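Local coordinates for Low molecular weight phosphotyrosine phosphatase family protein (Streptococcus pyogenes, PDB 5GOT) that probably dephosphorylates phosphotyrosine residues of proteins, as a bacterial member of the low molecular weight protein tyrosine phosphatase family, at residues Lys23-Ser28 and Asp135-Leu140; Gly111-Pro116 and Glu123-Leu128; Lys69-Thr74 and Lys94-His99. All coordinates share one frame; numbering follows the deposited sequence.

Contact 1. Residues Lys23-Ser28 and Asp135-Leu140; sequences KSIVSS and DWLSRL
Two donors grip the carbonyl oxygen of Asp-135 in the helical segment 135-140, whose Leu-137 packs against Ile-25 and Val-26 of the segment 23-28. One is the backbone N of Arg-139, in the regular i+4 helical bond; the other is the hydroxyl OG of Ser-138, 2.9 Å from Asp-135 O. The hydroxyl sits 22° out of the carbonyl plane, with a C=O...donor angle of 127°. In the low molecular weight phosphatase fold, helices pack on a four-stranded parallel sheet, and here the loop joining helix 14-23 to strand 31-37 meets the late turns of helix 122-140.

The junction itself is apolar, and of the residues 135-140 Leu-137 alone touches the loop. Its CG stands anti to the backbone N (chi1 -168°), which places Leu-137 CD1 3.7 Å from Val-26 CB. Leu-137 CD1 also lies 4.0 Å from Val-26 CG2, the two side chains running antiparallel alongside each other. Val-26 is buried, and also rests on Met-31 and Ile-33 of strand 31-37. Ile-25 also touches Arg-130, Cys-133 and Gln-134, earlier on helix 122-140. Its fit to the leucine is looser and lies nearer the helix backbone, with Ile-25 CD1 4.4 Å from Leu-137 CB.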
loop_
_atom_site.group_PDB
_atom_site.type_symbol
_atom_site.label_atom_id
_atom_site.label_comp_id
_atom_site.label_asym_id
_atom_site.label_seq_id
_atom_site.Cartn_x
_atom_site.Cartn_y
_atom_site.Cartn_z
ATOM N N LYS A 23 -8.455 1.012 2.623
ATOM C CA LYS A 23 -9.720 1.586 2.196
ATOM C C LYS A 23 -10.893 1.036 2.991
ATOM O O LYS A 23 -11.932 1.699 3.082
ATOM C CB LYS A 23 -9.935 1.339 0.704
ATOM C CG LYS A 23 -9.087 2.223 -0.188
ATOM C CD LYS A 23 -9.415 1.969 -1.647
ATOM C CE LYS A 23 -8.918 3.090 -2.540
ATOM N NZ LYS A 23 -8.749 2.640 -3.937
ATOM N N SER A 24 -10.744 -0.144 3.591
ATOM C CA SER A 24 -11.832 -0.713 4.366
ATOM C C SER A 24 -11.927 -0.133 5.769
ATOM O O SER A 24 -12.919 -0.395 6.456
ATOM C CB SER A 24 -11.689 -2.241 4.446
ATOM O OG SER A 24 -10.759 -2.641 5.447
ATOM N N ILE A 25 -10.933 0.635 6.219
ATOM C CA ILE A 25 -10.932 1.158 7.579
ATOM C C ILE A 25 -10.961 2.679 7.633
ATOM O O ILE A 25 -11.023 3.240 8.724
ATOM C CB ILE A 25 -9.745 0.615 8.403
ATOM C CG1 ILE A 25 -8.404 1.050 7.813
ATOM C CG2 ILE A 25 -9.819 -0.909 8.525
ATOM C CD1 ILE A 25 -7.237 0.854 8.776
ATOM N N VAL A 26 -10.949 3.367 6.492
ATOM C CA VAL A 26 -11.040 4.823 6.488
ATOM C C VAL A 26 -11.748 5.274 5.213
ATOM O O VAL A 26 -11.598 4.662 4.151
ATOM C CB VAL A 26 -9.640 5.466 6.646
ATOM C CG1 VAL A 26 -8.725 5.081 5.505
ATOM C CG2 VAL A 26 -9.754 6.962 6.731
ATOM N N SER A 27 -12.526 6.354 5.332
ATOM C CA SER A 27 -13.426 6.791 4.269
ATOM C C SER A 27 -12.683 7.529 3.170
ATOM O O SER A 27 -11.764 8.309 3.431
ATOM C CB SER A 27 -14.521 7.712 4.815
ATOM O OG SER A 27 -15.454 7.008 5.618
ATOM N N SER A 28 -13.124 7.289 1.931
ATOM C CA SER A 28 -12.664 8.021 0.757
ATOM C C SER A 28 -12.746 9.539 0.928
ATOM O O SER A 28 -12.045 10.275 0.226
ATOM C CB SER A 28 -13.495 7.562 -0.445
ATOM O OG SER A 28 -13.356 8.440 -1.542
ATOM N N ASP A 135 -1.950 0.831 12.307
ATOM C CA ASP A 135 -0.924 1.728 12.817
ATOM C C ASP A 135 -0.829 2.997 11.985
ATOM O O ASP A 135 -0.697 4.091 12.543
ATOM C CB ASP A 135 0.418 1.015 12.873
ATOM C CG ASP A 135 0.452 -0.060 13.946
ATOM O OD1 ASP A 135 -0.545 -0.192 14.703
ATOM O OD2 ASP A 135 1.481 -0.755 14.042
ATOM N N TRP A 136 -0.895 2.876 10.653
ATOM C CA TRP A 136 -0.864 4.071 9.811
ATOM C C TRP A 136 -2.059 4.973 10.084
ATOM O O TRP A 136 -1.928 6.202 10.078
ATOM C CB TRP A 136 -0.790 3.692 8.328
ATOM C CG TRP A 136 0.610 3.319 7.969
ATOM C CD1 TRP A 136 1.078 2.074 7.627
ATOM C CD2 TRP A 136 1.749 4.181 7.998
ATOM N NE1 TRP A 136 2.439 2.121 7.426
ATOM C CE2 TRP A 136 2.871 3.407 7.645
ATOM C CE3 TRP A 136 1.929 5.540 8.290
ATOM C CZ2 TRP A 136 4.152 3.946 7.569
ATOM C CZ3 TRP A 136 3.201 6.075 8.206
ATOM C CH2 TRP A 136 4.296 5.283 7.852
ATOM N N LEU A 137 -3.221 4.386 10.365
ATOM C CA LEU A 137 -4.387 5.193 10.707
ATOM C C LEU A 137 -4.125 6.033 11.953
ATOM O O LEU A 137 -4.394 7.240 11.972
ATOM C CB LEU A 137 -5.594 4.281 10.917
ATOM C CG LEU A 137 -6.960 4.957 10.995
ATOM C CD1 LEU A 137 -7.438 5.336 9.603
ATOM C CD2 LEU A 137 -7.968 4.043 11.720
ATOM N N SER A 138 -3.597 5.405 13.008
ATOM C CA SER A 138 -3.331 6.131 14.241
ATOM C C SER A 138 -2.225 7.155 14.044
ATOM O O SER A 138 -2.180 8.172 14.743
ATOM C CB SER A 138 -2.953 5.159 15.352
ATOM O OG SER A 138 -1.597 4.791 15.216
ATOM N N ARG A 139 -1.341 6.910 13.086
ATOM C CA ARG A 139 -0.269 7.847 12.809
ATOM C C ARG A 139 -0.760 9.046 12.002
ATOM O O ARG A 139 -0.355 10.187 12.264
ATOM C CB ARG A 139 0.846 7.110 12.075
ATOM C CG ARG A 139 2.113 7.867 11.973
ATOM C CD ARG A 139 3.226 7.212 12.781
ATOM N NE ARG A 139 4.464 7.865 12.382
ATOM C CZ ARG A 139 5.436 7.280 11.694
ATOM N NH1 ARG A 139 5.352 5.991 11.382
ATOM N NH2 ARG A 139 6.508 7.989 11.347
ATOM N N LEU A 140 -1.645 8.813 11.035
ATOM C CA LEU A 140 -2.035 9.839 10.076
ATOM C C LEU A 140 -3.301 10.598 10.457
ATOM O O LEU A 140 -3.489 11.721 9.982
ATOM C CB LEU A 140 -2.228 9.209 8.689
ATOM C CG LEU A 140 -0.950 8.584 8.135
ATOM C CD1 LEU A 140 -1.249 7.788 6.886
ATOM C CD2 LEU A 140 0.055 9.684 7.841
#

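Contact 2. Residues Gly111-Pro116 and Glu123-Leu128; sequences GGVPDP and EETYQL
Pro-114 and Leu-128 meet in the tightest spot of this contact: Leu-128 CD1 lies 3.5 Å from Pro-114 CD, closer than carbon atoms usually approach. The leucine crosses the pyrrolidine at about a right angle, touching the CD corner of the ring. Next to it, on the buried part of the interface, Thr-125 uses both of its branches. Its chi1 of -55° sets CG2 anti to the backbone N, and Thr-125 CG2 comes to 4.2 Å from Val-113 CG1. The same torsion places OG1 against the Pro-116 ring, with Thr-125 OG1 3.5 Å from Pro-116 CB. That hydroxyl has its polar partner in the carbonyl of Asp-121, just before the helix; its contact with the proline carbons is van der Waals packing.

The segment 111-116 fits the D-P loop of low molecular weight phosphatases, which in the family carries the general acid beside the phosphate-binding CX5R loop. Arg-14, the arginine of that signature, bonds to Val-113 O and touches both Pro-116 and Thr-125. The CB of Asp-115 points away from the segment 123-128; its OD1 accepts from Trp-117 N as the N-cap of helix 116-119.

Toward solvent the fit is looser. Glu-124, partly exposed, stretches out beyond CG and lays its carboxylate against the CB-CG side of the Pro-114 ring, Glu-124 OE1 3.8 Å from Pro-114 CB. This is van der Waals contact without a bond. On a different side of the helix, Gln-127 NE2 donates to Glu-123 OE2 over 2.6 Å, approaching from 40° above the carboxylate plane, while Glu-123 OE1 bonds to Tyr-58 OH.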
loop_
_atom_site.group_PDB
_atom_site.type_symbol
_atom_site.label_atom_id
_atom_site.label_comp_id
_atom_site.label_asym_id
_atom_site.label_seq_id
_atom_site.Cartn_x
_atom_site.Cartn_y
_atom_site.Cartn_z
ATOM N N GLY A 111 10.899 -3.787 10.246
ATOM C CA GLY A 111 11.130 -5.196 9.958
ATOM C C GLY A 111 10.581 -5.659 8.617
ATOM O O GLY A 111 11.221 -6.446 7.907
ATOM N N GLY A 112 9.379 -5.213 8.273
ATOM C CA GLY A 112 8.847 -5.366 6.933
ATOM C C GLY A 112 7.692 -6.353 6.885
ATOM O O GLY A 112 7.288 -6.945 7.886
ATOM N N VAL A 113 7.149 -6.497 5.685
ATOM C CA VAL A 113 6.084 -7.453 5.405
ATOM C C VAL A 113 6.683 -8.575 4.563
ATOM O O VAL A 113 7.200 -8.306 3.471
ATOM C CB VAL A 113 4.905 -6.783 4.685
ATOM C CG1 VAL A 113 3.848 -7.799 4.352
ATOM C CG2 VAL A 113 4.317 -5.689 5.558
ATOM N N PRO A 114 6.674 -9.820 5.037
ATOM C CA PRO A 114 7.210 -10.924 4.230
ATOM C C PRO A 114 6.563 -10.945 2.851
ATOM O O PRO A 114 5.374 -10.665 2.696
ATOM C CB PRO A 114 6.856 -12.170 5.048
ATOM C CG PRO A 114 6.721 -11.663 6.454
ATOM C CD PRO A 114 6.148 -10.282 6.331
ATOM N N ASP A 115 7.375 -11.219 1.852
ATOM C CA ASP A 115 6.989 -11.171 0.454
ATOM C C ASP A 115 6.314 -12.487 0.082
ATOM O O ASP A 115 6.986 -13.525 -0.013
ATOM C CB ASP A 115 8.224 -10.906 -0.408
ATOM C CG ASP A 115 7.883 -10.654 -1.859
ATOM O OD1 ASP A 115 6.696 -10.762 -2.236
ATOM O OD2 ASP A 115 8.815 -10.356 -2.632
ATOM N N PRO A 116 4.996 -12.497 -0.135
ATOM C CA PRO A 116 4.325 -13.765 -0.453
ATOM C C PRO A 116 4.592 -14.239 -1.868
ATOM O O PRO A 116 4.169 -15.348 -2.218
ATOM C CB PRO A 116 2.845 -13.430 -0.261
ATOM C CG PRO A 116 2.766 -11.998 -0.719
ATOM C CD PRO A 116 4.069 -11.353 -0.236
ATOM N N GLU A 123 -2.055 -15.400 4.080
ATOM C CA GLU A 123 -2.666 -15.194 5.389
ATOM C C GLU A 123 -1.753 -14.382 6.301
ATOM O O GLU A 123 -2.193 -13.410 6.924
ATOM C CB GLU A 123 -2.998 -16.543 6.023
ATOM C CG GLU A 123 -3.369 -16.467 7.495
ATOM C CD GLU A 123 -4.696 -15.786 7.735
ATOM O OE1 GLU A 123 -5.462 -15.613 6.770
ATOM O OE2 GLU A 123 -4.975 -15.427 8.898
ATOM N N GLU A 124 -0.479 -14.780 6.402
ATOM C CA GLU A 124 0.504 -13.983 7.134
ATOM C C GLU A 124 0.550 -12.556 6.605
ATOM O O GLU A 124 0.589 -11.594 7.383
ATOM C CB GLU A 124 1.894 -14.624 7.045
ATOM C CG GLU A 124 3.012 -13.793 7.737
ATOM C CD GLU A 124 4.398 -14.459 7.708
ATOM O OE1 GLU A 124 4.837 -14.943 6.635
ATOM O OE2 GLU A 124 5.059 -14.498 8.770
ATOM N N THR A 125 0.549 -12.408 5.274
ATOM C CA THR A 125 0.561 -11.085 4.656
ATOM C C THR A 125 -0.644 -10.273 5.099
ATOM O O THR A 125 -0.522 -9.100 5.481
ATOM C CB THR A 125 0.571 -11.206 3.123
ATOM O OG1 THR A 125 1.669 -12.025 2.705
ATOM C CG2 THR A 125 0.691 -9.828 2.471
ATOM N N TYR A 126 -1.825 -10.884 5.047
ATOM C CA TYR A 126 -3.031 -10.161 5.415
ATOM C C TYR A 126 -2.959 -9.688 6.858
ATOM O O TYR A 126 -3.242 -8.521 7.150
ATOM C CB TYR A 126 -4.267 -11.034 5.195
ATOM C CG TYR A 126 -5.512 -10.395 5.755
ATOM C CD1 TYR A 126 -6.144 -9.367 5.084
ATOM C CD2 TYR A 126 -6.034 -10.803 6.978
ATOM C CE1 TYR A 126 -7.265 -8.757 5.609
ATOM C CE2 TYR A 126 -7.162 -10.197 7.505
ATOM C CZ TYR A 126 -7.767 -9.175 6.814
ATOM O OH TYR A 126 -8.888 -8.575 7.327
ATOM N N GLN A 127 -2.577 -10.579 7.779
ATOM C CA GLN A 127 -2.548 -10.198 9.191
ATOM C C GLN A 127 -1.583 -9.041 9.431
ATOM O O GLN A 127 -1.884 -8.123 10.200
ATOM C CB GLN A 127 -2.170 -11.394 10.069
ATOM C CG GLN A 127 -3.119 -12.596 9.987
ATOM C CD GLN A 127 -4.551 -12.261 10.397
ATOM O OE1 GLN A 127 -4.801 -11.298 11.130
ATOM N NE2 GLN A 127 -5.501 -13.061 9.924
ATOM N N LEU A 128 -0.417 -9.063 8.777
ATOM C CA LEU A 128 0.553 -7.982 8.975
ATOM C C LEU A 128 0.126 -6.696 8.283
ATOM O O LEU A 128 0.406 -5.596 8.784
ATOM C CB LEU A 128 1.926 -8.426 8.482
ATOM C CG LEU A 128 2.440 -9.571 9.345
ATOM C CD1 LEU A 128 3.657 -10.228 8.731
ATOM C CD2 LEU A 128 2.742 -9.049 10.744
#

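Contact 3. Residues Lys69-Thr74 and Lys94-His99; sequences KQITIT and KEMSQH
A Schellman motif ends helix 87-96, and Met-96, at this terminus, packs on Ile-71 of the segment leading into helix 73-78. The motif closes through His-99 N, which donates to Lys-94 O, and Gln-98 N, which donates to Glu-95 O; Gln-98 takes the positive phi of its C-prime position. A side-chain bond spans the same turn, His-99 NE2 lying 2.8 Å from Glu-95 OE1. It is bent, with an angle of 138° at the hydrogen, and reaches the oxygen from 43° above the carboxylate plane. Asp-102 takes the other ring nitrogen.

The methionine carries the contact with its far end. Its CG stands between the backbone N and the carbonyl carbon, and a bend at chi3 (-62°) swings the terminal methyl round to Ile-71. Met-96 CE then sits 3.7 Å from Ile-71 CG2, and Met-96 SD lies 3.9 Å from the same methyl. Phe-76 of helix 73-78 touches both side chains. The Gln-70 amide lies at the margin, with Gln-70 NE2 4.2 Å from Met-96 CE, and donates to the carbonyl of Thr-38. Backbone bonds between Ala-37 and both Lys-69 and Ile-71 place this segment beside the end of strand 31-37. Since methyls and a thioether do the touching, cohesion rests on dispersion and burial, while polar groups bond within the helix end or to neighbouring residues.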
loop_
_atom_site.group_PDB
_atom_site.type_symbol
_atom_site.label_atom_id
_atom_site.label_comp_id
_atom_site.label_asym_id
_atom_site.label_seq_id
_atom_site.Cartn_x
_atom_site.Cartn_y
_atom_site.Cartn_z
ATOM N N LYS A 69 0.401 -0.714 -11.803
ATOM C CA LYS A 69 0.741 0.579 -12.398
ATOM C C LYS A 69 2.036 1.086 -11.772
ATOM O O LYS A 69 2.150 1.153 -10.541
ATOM C CB LYS A 69 -0.395 1.593 -12.193
ATOM C CG LYS A 69 -0.155 2.980 -12.811
ATOM C CD LYS A 69 -1.403 3.869 -12.725
ATOM C CE LYS A 69 -1.067 5.345 -13.109
ATOM N NZ LYS A 69 -2.282 6.242 -13.283
ATOM N N GLN A 70 3.022 1.398 -12.614
ATOM C CA GLN A 70 4.301 1.879 -12.116
ATOM C C GLN A 70 4.167 3.324 -11.653
ATOM O O GLN A 70 3.441 4.122 -12.258
ATOM C CB GLN A 70 5.384 1.760 -13.189
ATOM C CG GLN A 70 6.786 2.102 -12.684
ATOM C CD GLN A 70 7.887 1.850 -13.709
ATOM O OE1 GLN A 70 7.690 1.997 -14.921
ATOM N NE2 GLN A 70 9.061 1.478 -13.219
ATOM N N ILE A 71 4.843 3.646 -10.544
ATOM C CA ILE A 71 4.780 4.993 -9.983
ATOM C C ILE A 71 5.431 5.979 -10.947
ATOM O O ILE A 71 6.426 5.662 -11.613
ATOM C CB ILE A 71 5.439 5.013 -8.591
ATOM C CG1 ILE A 71 5.162 6.348 -7.885
ATOM C CG2 ILE A 71 6.925 4.743 -8.694
ATOM C CD1 ILE A 71 5.462 6.332 -6.394
ATOM N N THR A 72 4.862 7.180 -11.043
ATOM C CA THR A 72 5.305 8.182 -12.008
ATOM C C THR A 72 5.780 9.446 -11.305
ATOM O O THR A 72 5.522 9.666 -10.120
ATOM C CB THR A 72 4.183 8.550 -12.996
ATOM O OG1 THR A 72 3.117 9.205 -12.295
ATOM C CG2 THR A 72 3.641 7.298 -13.718
ATOM N N ILE A 73 6.457 10.305 -12.075
ATOM C CA ILE A 73 6.878 11.601 -11.544
ATOM C C ILE A 73 5.675 12.369 -11.023
ATOM O O ILE A 73 5.743 13.023 -9.973
ATOM C CB ILE A 73 7.638 12.407 -12.616
ATOM C CG1 ILE A 73 8.968 11.732 -12.951
ATOM C CG2 ILE A 73 7.878 13.844 -12.144
ATOM C CD1 ILE A 73 9.787 12.489 -13.995
ATOM N N THR A 74 4.546 12.285 -11.731
ATOM C CA THR A 74 3.334 12.927 -11.238
ATOM C C THR A 74 2.982 12.426 -9.847
ATOM O O THR A 74 2.587 13.208 -8.969
ATOM C CB THR A 74 2.162 12.669 -12.185
ATOM O OG1 THR A 74 2.623 12.658 -13.544
ATOM C CG2 THR A 74 1.122 13.755 -11.999
ATOM N N LYS A 94 13.550 5.765 -3.636
ATOM C CA LYS A 94 14.393 6.944 -3.469
ATOM C C LYS A 94 15.319 7.144 -4.667
ATOM O O LYS A 94 15.495 8.278 -5.129
ATOM C CB LYS A 94 15.184 6.842 -2.163
ATOM C CG LYS A 94 14.336 7.078 -0.908
ATOM C CD LYS A 94 15.162 6.868 0.345
ATOM C CE LYS A 94 14.336 7.041 1.607
ATOM N NZ LYS A 94 15.117 6.669 2.805
ATOM N N GLU A 95 15.895 6.063 -5.206
ATOM C CA GLU A 95 16.814 6.221 -6.335
ATOM C C GLU A 95 16.070 6.649 -7.592
ATOM O O GLU A 95 16.500 7.574 -8.294
ATOM C CB GLU A 95 17.600 4.933 -6.609
ATOM C CG GLU A 95 18.042 4.119 -5.397
ATOM C CD GLU A 95 19.004 4.847 -4.457
ATOM O OE1 GLU A 95 19.388 6.030 -4.700
ATOM O OE2 GLU A 95 19.419 4.227 -3.438
ATOM N N MET A 96 14.942 5.999 -7.893
ATOM C CA MET A 96 14.222 6.338 -9.115
ATOM C C MET A 96 13.709 7.771 -9.100
ATOM O O MET A 96 13.486 8.348 -10.172
ATOM C CB MET A 96 13.076 5.347 -9.359
ATOM C CG MET A 96 11.904 5.427 -8.396
ATOM S SD MET A 96 10.754 4.052 -8.660
ATOM C CE MET A 96 10.213 4.367 -10.358
ATOM N N SER A 97 13.552 8.378 -7.921
ATOM C CA SER A 97 13.184 9.785 -7.823
ATOM C C SER A 97 14.369 10.691 -7.483
ATOM O O SER A 97 14.156 11.866 -7.163
ATOM C CB SER A 97 12.071 9.976 -6.787
ATOM O OG SER A 97 12.518 9.608 -5.493
ATOM N N GLN A 98 15.601 10.169 -7.527
ATOM C CA GLN A 98 16.827 10.938 -7.241
ATOM C C GLN A 98 16.731 11.704 -5.927
ATOM O O GLN A 98 17.179 12.849 -5.811
ATOM C CB GLN A 98 17.174 11.901 -8.377
ATOM C CG GLN A 98 17.217 11.270 -9.745
ATOM C CD GLN A 98 16.007 11.658 -10.551
ATOM O OE1 GLN A 98 15.767 12.845 -10.779
ATOM N NE2 GLN A 98 15.220 10.670 -10.968
ATOM N N HIS A 99 16.119 11.076 -4.935
ATOM C CA HIS A 99 16.126 11.571 -3.563
ATOM C C HIS A 99 15.511 12.960 -3.439
ATOM O O HIS A 99 15.802 13.682 -2.480
ATOM C CB HIS A 99 17.549 11.558 -3.003
ATOM C CG HIS A 99 18.114 10.182 -2.826
ATOM N ND1 HIS A 99 17.972 9.463 -1.658
ATOM C CD2 HIS A 99 18.833 9.399 -3.663
ATOM C CE1 HIS A 99 18.580 8.299 -1.781
ATOM N NE2 HIS A 99 19.106 8.232 -2.990
#

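In the fold
All three contacts lie in one compact alpha/beta fold, around a parallel sheet ordered 31-37, 2-8, 81-84, 105-107. Contacts 1 and 2 share helix 122-140, contact 2 near its start and contact 1 at its end, with centres 18 Å apart and nearest atoms about 6 Å apart. Contact 3 lies on the opposite side of the chain's centre from contact 1, and its centre is 24 Å from each of the others. Along the chain, contact 1 encloses both: contact 3 closes before contact 2 opens. Helix 122-140 thus packs against both the loop before strand 31-37 and the probable D-P loop, while contact 3 joins the loop leading into helix 73-78 to the end of helix 87-96.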